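Local coordinates for protein digeranylgeranylglycerophospholipid reductase (Sulfolobus acidocaldarius, PDB 4OPC) that reduces the double bonds of geranylgeranyl chains in archaeal membrane lipid precursors, using bound FAD, to give saturated archaeols, at residues L5-L10 with L147-K152; L33-K38 with D119-M124; K38-I43 with V106-Q111. All blocks are in the same frame, centred on the assembly; numbering follows the deposited sequence.

Interaction 1 of 3, residues L5-L10 with L147-K152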
loop_
_atom_site.group_PDB
_atom_site.type_symbol
_atom_site.label_atom_id
_atom_site.label_comp_id
_atom_site.label_asym_id
_atom_site.label_seq_id
_atom_site.Cartn_x
_atom_site.Cartn_y
_atom_site.Cartn_z
ATOM N N LEU A 5 0.562 31.318 -9.736
ATOM C CA LEU A 5 1.984 30.990 -9.642
ATOM C C LEU A 5 2.350 29.867 -10.606
ATOM O O LEU A 5 1.536 28.987 -10.857
ATOM C CB LEU A 5 2.322 30.585 -8.211
ATOM C CG LEU A 5 1.926 31.633 -7.169
ATOM C CD1 LEU A 5 2.069 31.072 -5.767
ATOM C CD2 LEU A 5 2.763 32.893 -7.331
ATOM N N LYS A 6 3.573 29.890 -11.132
ATOM C CA LYS A 6 4.025 28.903 -12.118
ATOM C C LYS A 6 5.093 27.972 -11.559
ATOM O O LYS A 6 6.189 28.416 -11.216
ATOM C CB LYS A 6 4.576 29.610 -13.359
ATOM C CG LYS A 6 3.575 30.507 -14.058
ATOM C CD LYS A 6 2.738 29.738 -15.061
ATOM C CE LYS A 6 1.837 30.681 -15.844
ATOM N NZ LYS A 6 2.604 31.812 -16.440
ATOM N N TYR A 7 4.774 26.682 -11.493
ATOM C CA TYR A 7 5.691 25.664 -11.000
ATOM C C TYR A 7 5.920 24.605 -12.069
ATOM O O TYR A 7 5.145 24.479 -13.013
ATOM C CB TYR A 7 5.144 25.007 -9.719
ATOM C CG TYR A 7 5.315 25.885 -8.501
ATOM C CD1 TYR A 7 4.463 26.947 -8.266
ATOM C CD2 TYR A 7 6.342 25.656 -7.594
ATOM C CE1 TYR A 7 4.628 27.775 -7.166
ATOM C CE2 TYR A 7 6.518 26.481 -6.490
ATOM C CZ TYR A 7 5.652 27.524 -6.273
ATOM O OH TYR A 7 5.810 28.363 -5.185
ATOM N N ASP A 8 7.004 23.855 -11.936
ATOM C CA ASP A 8 7.228 22.738 -12.834
ATOM C C ASP A 8 6.365 21.558 -12.415
ATOM O O ASP A 8 5.687 20.950 -13.253
ATOM C CB ASP A 8 8.696 22.337 -12.833
ATOM C CG ASP A 8 9.568 23.390 -13.458
ATOM O OD1 ASP A 8 9.152 23.994 -14.481
ATOM O OD2 ASP A 8 10.674 23.634 -12.930
ATOM N N VAL A 9 6.391 21.244 -11.119
ATOM C CA VAL A 9 5.673 20.097 -10.565
ATOM C C VAL A 9 4.939 20.522 -9.300
ATOM O O VAL A 9 5.499 21.255 -8.467
ATOM C CB VAL A 9 6.657 18.949 -10.202
ATOM C CG1 VAL A 9 5.919 17.756 -9.619
ATOM C CG2 VAL A 9 7.460 18.536 -11.426
ATOM N N LEU A 10 3.693 20.069 -9.152
ATOM C CA LEU A 10 2.938 20.217 -7.912
ATOM C C LEU A 10 2.650 18.836 -7.338
ATOM O O LEU A 10 2.038 18.001 -8.016
ATOM C CB LEU A 10 1.624 20.949 -8.172
ATOM C CG LEU A 10 0.608 20.949 -7.028
ATOM C CD1 LEU A 10 1.131 21.718 -5.815
ATOM C CD2 LEU A 10 -0.700 21.536 -7.511
ATOM N N LEU A 147 -5.058 30.259 -3.841
ATOM C CA LEU A 147 -4.024 30.461 -4.850
ATOM C C LEU A 147 -4.227 29.502 -6.009
ATOM O O LEU A 147 -4.617 28.359 -5.808
ATOM C CB LEU A 147 -2.647 30.179 -4.239
ATOM C CG LEU A 147 -2.272 30.987 -2.996
ATOM C CD1 LEU A 147 -1.760 30.068 -1.902
ATOM C CD2 LEU A 147 -1.237 32.037 -3.343
ATOM N N THR A 148 -3.930 29.959 -7.216
ATOM C CA THR A 148 -3.893 29.082 -8.369
ATOM C C THR A 148 -2.445 28.766 -8.709
ATOM O O THR A 148 -1.635 29.673 -8.947
ATOM C CB THR A 148 -4.576 29.746 -9.563
ATOM O OG1 THR A 148 -5.996 29.691 -9.379
ATOM C CG2 THR A 148 -4.211 29.041 -10.848
ATOM N N VAL A 149 -2.115 27.482 -8.713
ATOM C CA VAL A 149 -0.775 27.043 -9.057
ATOM C C VAL A 149 -0.820 26.254 -10.354
ATOM O O VAL A 149 -1.521 25.246 -10.457
ATOM C CB VAL A 149 -0.157 26.198 -7.927
ATOM C CG1 VAL A 149 1.082 25.459 -8.419
ATOM C CG2 VAL A 149 0.156 27.084 -6.724
ATOM N N TYR A 150 -0.079 26.718 -11.348
ATOM C CA TYR A 150 0.045 26.004 -12.608
ATOM C C TYR A 150 1.262 25.106 -12.549
ATOM O O TYR A 150 2.283 25.461 -11.958
ATOM C CB TYR A 150 0.164 26.984 -13.774
ATOM C CG TYR A 150 -1.067 27.835 -13.951
ATOM C CD1 TYR A 150 -2.242 27.292 -14.451
ATOM C CD2 TYR A 150 -1.063 29.176 -13.601
ATOM C CE1 TYR A 150 -3.374 28.069 -14.614
ATOM C CE2 TYR A 150 -2.192 29.958 -13.764
ATOM C CZ TYR A 150 -3.345 29.392 -14.266
ATOM O OH TYR A 150 -4.477 30.157 -14.432
ATOM N N SER A 151 1.144 23.925 -13.139
ATOM C CA SER A 151 2.237 22.968 -13.172
ATOM C C SER A 151 2.208 22.195 -14.475
ATOM O O SER A 151 1.149 22.051 -15.092
ATOM C CB SER A 151 2.128 21.998 -11.982
ATOM O OG SER A 151 0.864 21.335 -11.944
ATOM N N LYS A 152 3.359 21.689 -14.905
ATOM C CA LYS A 152 3.379 20.759 -16.034
ATOM C C LYS A 152 2.843 19.382 -15.643
ATOM O O LYS A 152 2.219 18.699 -16.456
ATOM C CB LYS A 152 4.790 20.617 -16.625
ATOM C CG LYS A 152 5.391 21.894 -17.153
ATOM C CD LYS A 152 4.402 22.697 -18.003
ATOM C CE LYS A 152 4.104 22.044 -19.333
ATOM N NZ LYS A 152 3.173 22.882 -20.148
#

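Interaction 2 of 3, residues L33-K38 with D119-M124. With FDA (dihydroflavine-adenine dinucleotide), chain B.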
loop_
_atom_site.group_PDB
_atom_site.type_symbol
_atom_site.label_atom_id
_atom_site.label_comp_id
_atom_site.label_asym_id
_atom_site.label_seq_id
_atom_site.Cartn_x
_atom_site.Cartn_y
_atom_site.Cartn_z
ATOM N N LEU A 33 6.565 22.378 -5.860
ATOM C CA LEU A 33 5.779 22.687 -4.675
ATOM C C LEU A 33 5.093 21.426 -4.186
ATOM O O LEU A 33 4.447 20.727 -4.970
ATOM C CB LEU A 33 4.708 23.730 -5.001
ATOM C CG LEU A 33 3.744 24.081 -3.861
ATOM C CD1 LEU A 33 4.484 24.678 -2.667
ATOM C CD2 LEU A 33 2.655 25.026 -4.346
ATOM N N LEU A 34 5.227 21.142 -2.897
ATOM C CA LEU A 34 4.416 20.092 -2.282
ATOM C C LEU A 34 3.490 20.730 -1.264
ATOM O O LEU A 34 3.900 21.603 -0.499
ATOM C CB LEU A 34 5.299 19.027 -1.622
ATOM C CG LEU A 34 4.632 17.829 -0.942
ATOM C CD1 LEU A 34 5.551 16.619 -1.026
ATOM C CD2 LEU A 34 4.291 18.108 0.517
ATOM N N VAL A 35 2.239 20.284 -1.253
ATOM C CA VAL A 35 1.271 20.759 -0.276
ATOM C C VAL A 35 0.705 19.587 0.519
ATOM O O VAL A 35 0.617 18.459 0.014
ATOM C CB VAL A 35 0.105 21.535 -0.939
ATOM C CG1 VAL A 35 0.640 22.763 -1.695
ATOM C CG2 VAL A 35 -0.718 20.639 -1.864
ATOM N N ASP A 36 0.333 19.841 1.760
ATOM C CA ASP A 36 -0.401 18.862 2.540
ATOM C C ASP A 36 -1.397 19.589 3.428
ATOM O O ASP A 36 -1.077 20.631 4.012
ATOM C CB ASP A 36 0.543 18.002 3.385
ATOM C CG ASP A 36 -0.118 16.724 3.861
ATOM O OD1 ASP A 36 -0.989 16.800 4.749
ATOM O OD2 ASP A 36 0.228 15.642 3.331
ATOM N N SER A 37 -2.604 19.039 3.539
ATOM C CA SER A 37 -3.651 19.619 4.376
ATOM C C SER A 37 -3.292 19.655 5.860
ATOM O O SER A 37 -3.830 20.469 6.600
ATOM C CB SER A 37 -4.946 18.827 4.218
ATOM O OG SER A 37 -5.408 18.870 2.879
ATOM N N LYS A 38 -2.405 18.770 6.296
ATOM C CA LYS A 38 -2.041 18.689 7.712
ATOM C C LYS A 38 -1.020 19.750 8.092
ATOM O O LYS A 38 -0.225 20.173 7.261
ATOM C CB LYS A 38 -1.447 17.317 8.018
ATOM C CG LYS A 38 -2.458 16.186 7.961
ATOM C CD LYS A 38 -1.786 14.827 8.125
ATOM C CE LYS A 38 -2.825 13.715 8.067
ATOM N NZ LYS A 38 -2.212 12.390 8.346
ATOM N N ASP A 119 2.363 23.583 4.296
ATOM C CA ASP A 119 1.488 22.786 5.146
ATOM C C ASP A 119 0.160 23.507 5.360
ATOM O O ASP A 119 -0.013 24.677 4.963
ATOM C CB ASP A 119 2.167 22.426 6.485
ATOM C CG ASP A 119 2.274 23.612 7.446
ATOM O OD1 ASP A 119 2.332 24.774 6.988
ATOM O OD2 ASP A 119 2.334 23.388 8.669
ATOM N N LEU A 120 -0.774 22.811 6.004
ATOM C CA LEU A 120 -2.138 23.314 6.201
ATOM C C LEU A 120 -2.740 23.849 4.895
ATOM O O LEU A 120 -3.513 24.815 4.904
ATOM C CB LEU A 120 -2.202 24.365 7.317
ATOM C CG LEU A 120 -3.416 24.227 8.245
ATOM C CD1 LEU A 120 -3.355 22.938 9.089
ATOM C CD2 LEU A 120 -3.579 25.456 9.129
ATOM N N THR A 121 -2.376 23.217 3.784
ATOM C CA THR A 121 -2.785 23.680 2.469
ATOM C C THR A 121 -3.437 22.552 1.696
ATOM O O THR A 121 -2.850 21.489 1.527
ATOM C CB THR A 121 -1.587 24.243 1.685
ATOM O OG1 THR A 121 -1.071 25.380 2.385
ATOM C CG2 THR A 121 -2.010 24.698 0.286
ATOM N N THR A 122 -4.660 22.789 1.245
ATOM C CA THR A 122 -5.432 21.757 0.564
ATOM C C THR A 122 -5.612 22.102 -0.909
ATOM O O THR A 122 -5.975 23.231 -1.262
ATOM C CB THR A 122 -6.813 21.609 1.219
ATOM O OG1 THR A 122 -6.657 21.292 2.610
ATOM C CG2 THR A 122 -7.619 20.507 0.545
ATOM N N ALA A 123 -5.328 21.135 -1.773
ATOM C CA ALA A 123 -5.681 21.273 -3.179
ATOM C C ALA A 123 -7.180 21.023 -3.294
ATOM O O ALA A 123 -7.658 19.909 -3.066
ATOM C CB ALA A 123 -4.877 20.316 -4.045
ATOM N N MET A 124 -7.920 22.077 -3.615
ATOM C CA MET A 124 -9.368 22.055 -3.593
ATOM C C MET A 124 -9.971 21.586 -4.894
ATOM O O MET A 124 -10.990 20.907 -4.895
ATOM C CB MET A 124 -9.909 23.442 -3.264
ATOM C CG MET A 124 -9.713 23.822 -1.806
ATOM S SD MET A 124 -10.565 22.674 -0.676
ATOM C CE MET A 124 -10.312 23.461 0.919
HETATM P PA FDA B . -1.075 8.924 3.197
HETATM O O1A FDA B . -2.514 8.760 3.495
HETATM O O2A FDA B . -0.080 8.494 4.268
HETATM O O5B FDA B . -0.787 10.445 2.864
HETATM C C5B FDA B . -1.715 11.210 2.069
HETATM C C4B FDA B . -1.505 12.662 2.409
HETATM O O4B FDA B . -2.271 13.481 1.503
HETATM C C3B FDA B . -1.929 13.064 3.826
HETATM O O3B FDA B . -0.827 13.600 4.557
HETATM C C2B FDA B . -3.090 14.051 3.599
HETATM O O2B FDA B . -3.129 15.083 4.572
HETATM C C1B FDA B . -2.767 14.596 2.216
HETATM N N9A FDA B . -3.881 15.113 1.430
HETATM C C8A FDA B . -5.003 14.430 1.030
HETATM N N7A FDA B . -5.804 15.126 0.256
HETATM C C5A FDA B . -5.156 16.347 0.129
HETATM C C6A FDA B . -5.460 17.507 -0.610
HETATM N N6A FDA B . -6.509 17.613 -1.427
HETATM N N1A FDA B . -4.579 18.525 -0.561
HETATM C C2A FDA B . -3.503 18.410 0.224
HETATM N N3A FDA B . -3.092 17.355 0.931
HETATM C C4A FDA B . -3.956 16.340 0.817
HETATM N N1 FDA B . 1.936 -0.188 5.364
HETATM C C2 FDA B . 3.195 -0.646 5.661
HETATM O O2 FDA B . 4.108 -0.578 4.844
HETATM N N3 FDA B . 3.396 -1.151 6.918
HETATM C C4 FDA B . 2.444 -1.359 7.895
HETATM O O4 FDA B . 2.793 -1.696 9.025
HETATM C C4X FDA B . 1.154 -0.930 7.517
HETATM N N5 FDA B . 0.131 -1.048 8.412
HETATM C C5X FDA B . -1.044 -0.351 8.220
HETATM C C6 FDA B . -1.973 -0.240 9.244
HETATM C C7 FDA B . -3.118 0.529 9.108
HETATM C C7M FDA B . -4.026 0.720 10.295
HETATM C C8 FDA B . -3.372 1.176 7.889
HETATM C C8M FDA B . -4.575 2.077 7.733
HETATM C C9 FDA B . -2.450 1.051 6.847
HETATM C C9A FDA B . -1.282 0.315 7.005
HETATM N N10 FDA B . -0.307 0.202 5.988
HETATM C C10 FDA B . 0.935 -0.310 6.293
HETATM C "C1'" FDA B . -0.459 0.906 4.690
HETATM C "C2'" FDA B . 0.322 2.234 4.697
HETATM O "O2'" FDA B . 0.088 2.950 5.913
HETATM C "C3'" FDA B . -0.112 3.115 3.522
HETATM O "O3'" FDA B . -0.117 2.316 2.347
HETATM C "C4'" FDA B . 0.799 4.316 3.232
HETATM O "O4'" FDA B . 1.089 5.055 4.418
HETATM C "C5'" FDA B . 0.191 5.225 2.189
HETATM O "O5'" FDA B . 1.015 6.395 2.015
HETATM P P FDA B . 0.505 7.588 1.096
HETATM O O1P FDA B . 1.568 8.608 1.108
HETATM O O2P FDA B . 0.013 7.084 -0.253
HETATM O O3P FDA B . -0.816 8.128 1.820
#

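Interaction 3 of 3, residues K38-I43 with V106-Q111. With FDA (dihydroflavine-adenine dinucleotide), chain B.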
loop_
_atom_site.group_PDB
_atom_site.type_symbol
_atom_site.label_atom_id
_atom_site.label_comp_id
_atom_site.label_asym_id
_atom_site.label_seq_id
_atom_site.Cartn_x
_atom_site.Cartn_y
_atom_site.Cartn_z
ATOM N N LYS A 38 -2.405 18.770 6.296
ATOM C CA LYS A 38 -2.041 18.689 7.712
ATOM C C LYS A 38 -1.020 19.750 8.092
ATOM O O LYS A 38 -0.225 20.173 7.261
ATOM C CB LYS A 38 -1.447 17.317 8.018
ATOM C CG LYS A 38 -2.458 16.186 7.961
ATOM C CD LYS A 38 -1.786 14.827 8.125
ATOM C CE LYS A 38 -2.825 13.715 8.067
ATOM N NZ LYS A 38 -2.212 12.390 8.346
ATOM N N PRO A 39 -1.013 20.160 9.365
ATOM C CA PRO A 39 0.102 20.990 9.825
ATOM C C PRO A 39 1.371 20.151 9.851
ATOM O O PRO A 39 1.301 18.925 10.040
ATOM C CB PRO A 39 -0.301 21.346 11.255
ATOM C CG PRO A 39 -1.170 20.235 11.691
ATOM C CD PRO A 39 -1.929 19.805 10.459
ATOM N N TRP A 40 2.507 20.808 9.664
ATOM C CA TRP A 40 3.809 20.160 9.617
ATOM C C TRP A 40 4.000 19.038 10.636
ATOM O O TRP A 40 4.383 17.929 10.265
ATOM C CB TRP A 40 4.907 21.203 9.819
ATOM C CG TRP A 40 5.624 21.591 8.565
ATOM C CD1 TRP A 40 5.524 22.779 7.883
ATOM C CD2 TRP A 40 6.577 20.798 7.848
ATOM N NE1 TRP A 40 6.360 22.768 6.789
ATOM C CE2 TRP A 40 7.010 21.556 6.743
ATOM C CE3 TRP A 40 7.115 19.522 8.045
ATOM C CZ2 TRP A 40 7.958 21.078 5.837
ATOM C CZ3 TRP A 40 8.046 19.048 7.140
ATOM C CH2 TRP A 40 8.460 19.821 6.054
ATOM N N ASN A 41 3.737 19.304 11.912
ATOM C CA ASN A 41 4.056 18.302 12.930
ATOM C C ASN A 41 3.141 17.085 12.936
ATOM O O ASN A 41 3.377 16.133 13.676
ATOM C CB ASN A 41 4.167 18.920 14.324
ATOM C CG ASN A 41 2.918 19.630 14.751
ATOM O OD1 ASN A 41 1.844 19.419 14.194
ATOM N ND2 ASN A 41 3.050 20.502 15.756
ATOM N N ARG A 42 2.111 17.096 12.096
ATOM C CA ARG A 42 1.240 15.934 11.964
ATOM C C ARG A 42 1.423 15.209 10.645
ATOM O O ARG A 42 0.870 14.131 10.450
ATOM C CB ARG A 42 -0.222 16.331 12.130
ATOM C CG ARG A 42 -0.557 16.837 13.512
ATOM C CD ARG A 42 -2.051 16.982 13.692
ATOM N NE ARG A 42 -2.682 15.670 13.731
ATOM C CZ ARG A 42 -3.112 15.085 14.841
ATOM N NH1 ARG A 42 -3.002 15.708 16.009
ATOM N NH2 ARG A 42 -3.660 13.882 14.779
ATOM N N ILE A 43 2.193 15.775 9.725
ATOM C CA ILE A 43 2.379 15.112 8.441
ATOM C C ILE A 43 3.013 13.743 8.651
ATOM O O ILE A 43 3.999 13.601 9.383
ATOM C CB ILE A 43 3.202 15.952 7.445
ATOM C CG1 ILE A 43 2.450 17.242 7.114
ATOM C CG2 ILE A 43 3.440 15.157 6.154
ATOM C CD1 ILE A 43 3.268 18.264 6.327
ATOM N N VAL A 106 12.278 13.406 5.861
ATOM C CA VAL A 106 12.359 13.318 4.404
ATOM C C VAL A 106 11.897 14.626 3.775
ATOM O O VAL A 106 12.570 15.175 2.910
ATOM C CB VAL A 106 11.537 12.139 3.856
ATOM C CG1 VAL A 106 11.496 12.158 2.334
ATOM C CG2 VAL A 106 12.120 10.818 4.355
ATOM N N LEU A 107 10.770 15.151 4.246
ATOM C CA LEU A 107 10.256 16.412 3.716
ATOM C C LEU A 107 11.189 17.583 3.991
ATOM O O LEU A 107 11.416 18.405 3.109
ATOM C CB LEU A 107 8.875 16.705 4.283
ATOM C CG LEU A 107 7.766 15.809 3.754
ATOM C CD1 LEU A 107 6.520 16.039 4.591
ATOM C CD2 LEU A 107 7.507 16.118 2.298
ATOM N N LYS A 108 11.733 17.665 5.202
ATOM C CA LYS A 108 12.637 18.762 5.535
ATOM C C LYS A 108 13.905 18.699 4.690
ATOM O O LYS A 108 14.433 19.731 4.276
ATOM C CB LYS A 108 12.953 18.765 7.028
ATOM C CG LYS A 108 11.763 19.216 7.877
ATOM C CD LYS A 108 12.055 19.166 9.368
ATOM C CE LYS A 108 10.781 19.382 10.176
ATOM N NZ LYS A 108 10.966 19.058 11.621
ATOM N N GLU A 109 14.383 17.490 4.407
ATOM C CA GLU A 109 15.560 17.359 3.555
ATOM C C GLU A 109 15.244 17.723 2.108
ATOM O O GLU A 109 16.028 18.406 1.462
ATOM C CB GLU A 109 16.180 15.965 3.668
ATOM C CG GLU A 109 16.821 15.762 5.024
ATOM C CD GLU A 109 17.649 14.499 5.127
ATOM O OE1 GLU A 109 17.913 13.859 4.083
ATOM O OE2 GLU A 109 18.043 14.157 6.263
ATOM N N ALA A 110 14.083 17.290 1.615
ATOM C CA ALA A 110 13.644 17.702 0.283
ATOM C C ALA A 110 13.578 19.235 0.200
ATOM O O ALA A 110 13.979 19.837 -0.792
ATOM C CB ALA A 110 12.295 17.079 -0.052
ATOM N N GLN A 111 13.067 19.849 1.264
ATOM C CA GLN A 111 12.969 21.304 1.353
ATOM C C GLN A 111 14.355 21.959 1.322
ATOM O O GLN A 111 14.579 22.924 0.581
ATOM C CB GLN A 111 12.205 21.667 2.622
ATOM C CG GLN A 111 11.815 23.137 2.750
ATOM C CD GLN A 111 10.900 23.342 3.939
ATOM O OE1 GLN A 111 11.095 22.731 4.986
ATOM N NE2 GLN A 111 9.880 24.179 3.778
HETATM P PA FDA B . -1.075 8.924 3.197
HETATM O O1A FDA B . -2.514 8.760 3.495
HETATM O O2A FDA B . -0.080 8.494 4.268
HETATM O O5B FDA B . -0.787 10.445 2.864
HETATM C C5B FDA B . -1.715 11.210 2.069
HETATM C C4B FDA B . -1.505 12.662 2.409
HETATM O O4B FDA B . -2.271 13.481 1.503
HETATM C C3B FDA B . -1.929 13.064 3.826
HETATM O O3B FDA B . -0.827 13.600 4.557
HETATM C C2B FDA B . -3.090 14.051 3.599
HETATM O O2B FDA B . -3.129 15.083 4.572
HETATM C C1B FDA B . -2.767 14.596 2.216
HETATM N N9A FDA B . -3.881 15.113 1.430
HETATM C C8A FDA B . -5.003 14.430 1.030
HETATM N N7A FDA B . -5.804 15.126 0.256
HETATM C C5A FDA B . -5.156 16.347 0.129
HETATM C C6A FDA B . -5.460 17.507 -0.610
HETATM N N6A FDA B . -6.509 17.613 -1.427
HETATM N N1A FDA B . -4.579 18.525 -0.561
HETATM C C2A FDA B . -3.503 18.410 0.224
HETATM N N3A FDA B . -3.092 17.355 0.931
HETATM C C4A FDA B . -3.956 16.340 0.817
HETATM N N1 FDA B . 1.936 -0.188 5.364
HETATM C C2 FDA B . 3.195 -0.646 5.661
HETATM O O2 FDA B . 4.108 -0.578 4.844
HETATM N N3 FDA B . 3.396 -1.151 6.918
HETATM C C4 FDA B . 2.444 -1.359 7.895
HETATM O O4 FDA B . 2.793 -1.696 9.025
HETATM C C4X FDA B . 1.154 -0.930 7.517
HETATM N N5 FDA B . 0.131 -1.048 8.412
HETATM C C5X FDA B . -1.044 -0.351 8.220
HETATM C C6 FDA B . -1.973 -0.240 9.244
HETATM C C7 FDA B . -3.118 0.529 9.108
HETATM C C7M FDA B . -4.026 0.720 10.295
HETATM C C8 FDA B . -3.372 1.176 7.889
HETATM C C8M FDA B . -4.575 2.077 7.733
HETATM C C9 FDA B . -2.450 1.051 6.847
HETATM C C9A FDA B . -1.282 0.315 7.005
HETATM N N10 FDA B . -0.307 0.202 5.988
HETATM C C10 FDA B . 0.935 -0.310 6.293
HETATM C "C1'" FDA B . -0.459 0.906 4.690
HETATM C "C2'" FDA B . 0.322 2.234 4.697
HETATM O "O2'" FDA B . 0.088 2.950 5.913
HETATM C "C3'" FDA B . -0.112 3.115 3.522
HETATM O "O3'" FDA B . -0.117 2.316 2.347
HETATM C "C4'" FDA B . 0.799 4.316 3.232
HETATM O "O4'" FDA B . 1.089 5.055 4.418
HETATM C "C5'" FDA B . 0.191 5.225 2.189
HETATM O "O5'" FDA B . 1.015 6.395 2.015
HETATM P P FDA B . 0.505 7.588 1.096
HETATM O O1P FDA B . 1.568 8.608 1.108
HETATM O O2P FDA B . 0.013 7.084 -0.253
HETATM O O3P FDA B . -0.816 8.128 1.820
HETATM O O HOH W 1 7.125 24.822 4.888
#

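Interaction 1 of 3, residues L5-L10 with L147-K152
Leu-5 and Lys-6 run parallel to Val-149 and Tyr-150: the strands pair through residues 5-6 and 149-150, and a further backbone bond carries the contact on to Asp-8. Leu-5 begins the series, bonding through both its N and its O: its N donates to Thr-148 O at 2.9 Å, and its O accepts from Tyr-150 N in a nearly linear bond of 2.8 Å (169° at the hydrogen). Tyr-7 N then takes Tyr-150 O. Beyond this the regular pairing gives way: Ser-151 CA lies 3.3 Å from Tyr-7 O, and Lys-152 N reaches Asp-8 O from above the carbonyl plane, its N-H bent to 136°.

The side chains divide between the two faces. On the face of Leu-5 and Val-149, CG1 of Val-149, anti to its backbone N (chi1 166°), meets Tyr-7 CD1 at 3.7 Å, approaching the ring obliquely, with Leu-10 CD2 more distant on the same methyl. Leu-5 CD1 meets Leu-147 CD2 at 4.2 Å, and Trp-118 adds to this apolar cluster. The Tyr-7 hydroxyl, in this buried setting, is hydrogen-bonded to Glu-116. On the other face, the aliphatic part of Lys-6 passes Tyr-150, CE lying 4.0 Å from CD2, while Thr-148 CG2 covers one face of the same ring near its rim. Farther along, Ser-151 packs CB and OG against Leu-10.

Both segments pass from one sheet to another. Strands 3-6 and 145-150 are neighbours in a four-strand mixed sheet, whereas their continuations, 9-12 and 153-156, lie side by side and parallel in the six-strand sheet. The two segments thus join the small mixed sheet to the largely parallel sheet of the Rossmann-type FAD-binding fold, whose first strand is 9-12.

Interaction 2 of 3, residues L33-K38 with D119-M124
Val-35 lies across Thr-121 at about a right angle, its CG1 methyl 3.8 Å from Thr-121 CG2. Thr-121 turns its other branch back on its own segment, where OG1 donates to Asp-119 O. From Asp-36 on, segment 33-38 meets 119-121 through its backbone: Asp-36 O accepts from Thr-121 N at 2.9 Å, and Lys-38 O from Leu-120 N at 3.0 Å, both donors standing above the carbonyl planes. Ser-37 OG and Thr-122 OG1 join hydroxyl to hydroxyl at 2.7 Å.

Asp-36 lies at the C-terminal end of the second parallel strand of the Rossmann-type fold, and in this position its carboxylate grips the adenosine ribose of the bound FAD, present as the dihydro form. OD1 accepts from O2B and OD2 from O3B, the latter at 2.6 Å. The anti lone pair of OD1 also receives Lys-38 N, closing an Asx turn that helps fix the carboxylate's rotation, and Gly-14 N supplies a further bond to OD2. A chi1 of -162° puts CG anti to the backbone N, on the side of the ribose.

Ala-123 reads the adenine from strand 121-129: its N donates to N1A and its O accepts from N6A, each at 3.0 Å. Lys-38 runs extended past the ribose hydroxyls to a salt bridge with Asp-45, while Asp-119 OD2 accepts from Trp-40 N and also forms a salt bridge with Arg-142.

Interaction 3 of 3, residues K38-I43 with V106-Q111
Trp-40 presses the benzo end of its indole against helix 99-112, where CH2 lies 3.6 Å from Leu-107 CB. Beside it Ile-43 CG2 meets Leu-107 CD1 at 3.6 Å, the two side chains crossing at about a right angle. This is the closely packed part, with Ile-43 and Leu-107 both buried, and Ile-117 of strand 116-118 adjoins both Trp-40 and Leu-107. Ile-43 also lays CD1 over one face of the indole, near its rim.

The segment 38-43 is the loop that leaves strand 32-35 of the Rossmann-type fold, with a short 3-10 turn at 40-42; the indole joins this loop to helix 99-112, and Ile-43 O is tied to Gln-104.

Toward solvent the contact is thinner and partly water-mediated. The exposed Lys-108 brings CG to 3.8 Å from Trp-40 CZ3. Gln-111, extended beyond CG, brings OE1 to 3.6 Å from Trp-40 CZ2, with its amide plane 27° from the ring. A water in the indole plane accepts from Trp-40 NE1 at 2.9 Å and from Gln-111 NE2 at 3.0 Å. An alanine at Trp-40 would probably open a gap against Leu-107 and Lys-108 and leave this water without its indole donor.

Overall arrangement
Interactions 1 and 2 reach neighbouring strands of the Rossmann-type sheet, 9-12 and 32-35, and also share the four-strand sheet through 145-150 and 121-129; interaction 3 continues from 32-35 to helix 99-112. Val-9 O probably bonds Leu-33 N, and Tyr-7 and Val-149 pack on Leu-33. Interactions 2 and 3 share Lys-38, whereas interactions 1 and 3 do not touch. None is wholly core: all are partly buried, with exposed residues in interactions 1 and 3 but none touching in interaction 2. Strand pairing dominates interaction 1, farthest from the centre of the chain; interaction 2 relies on backbone bonds and polar groups that hold the cofactor's adenosine; interaction 3 combines apolar packing with a water bridge.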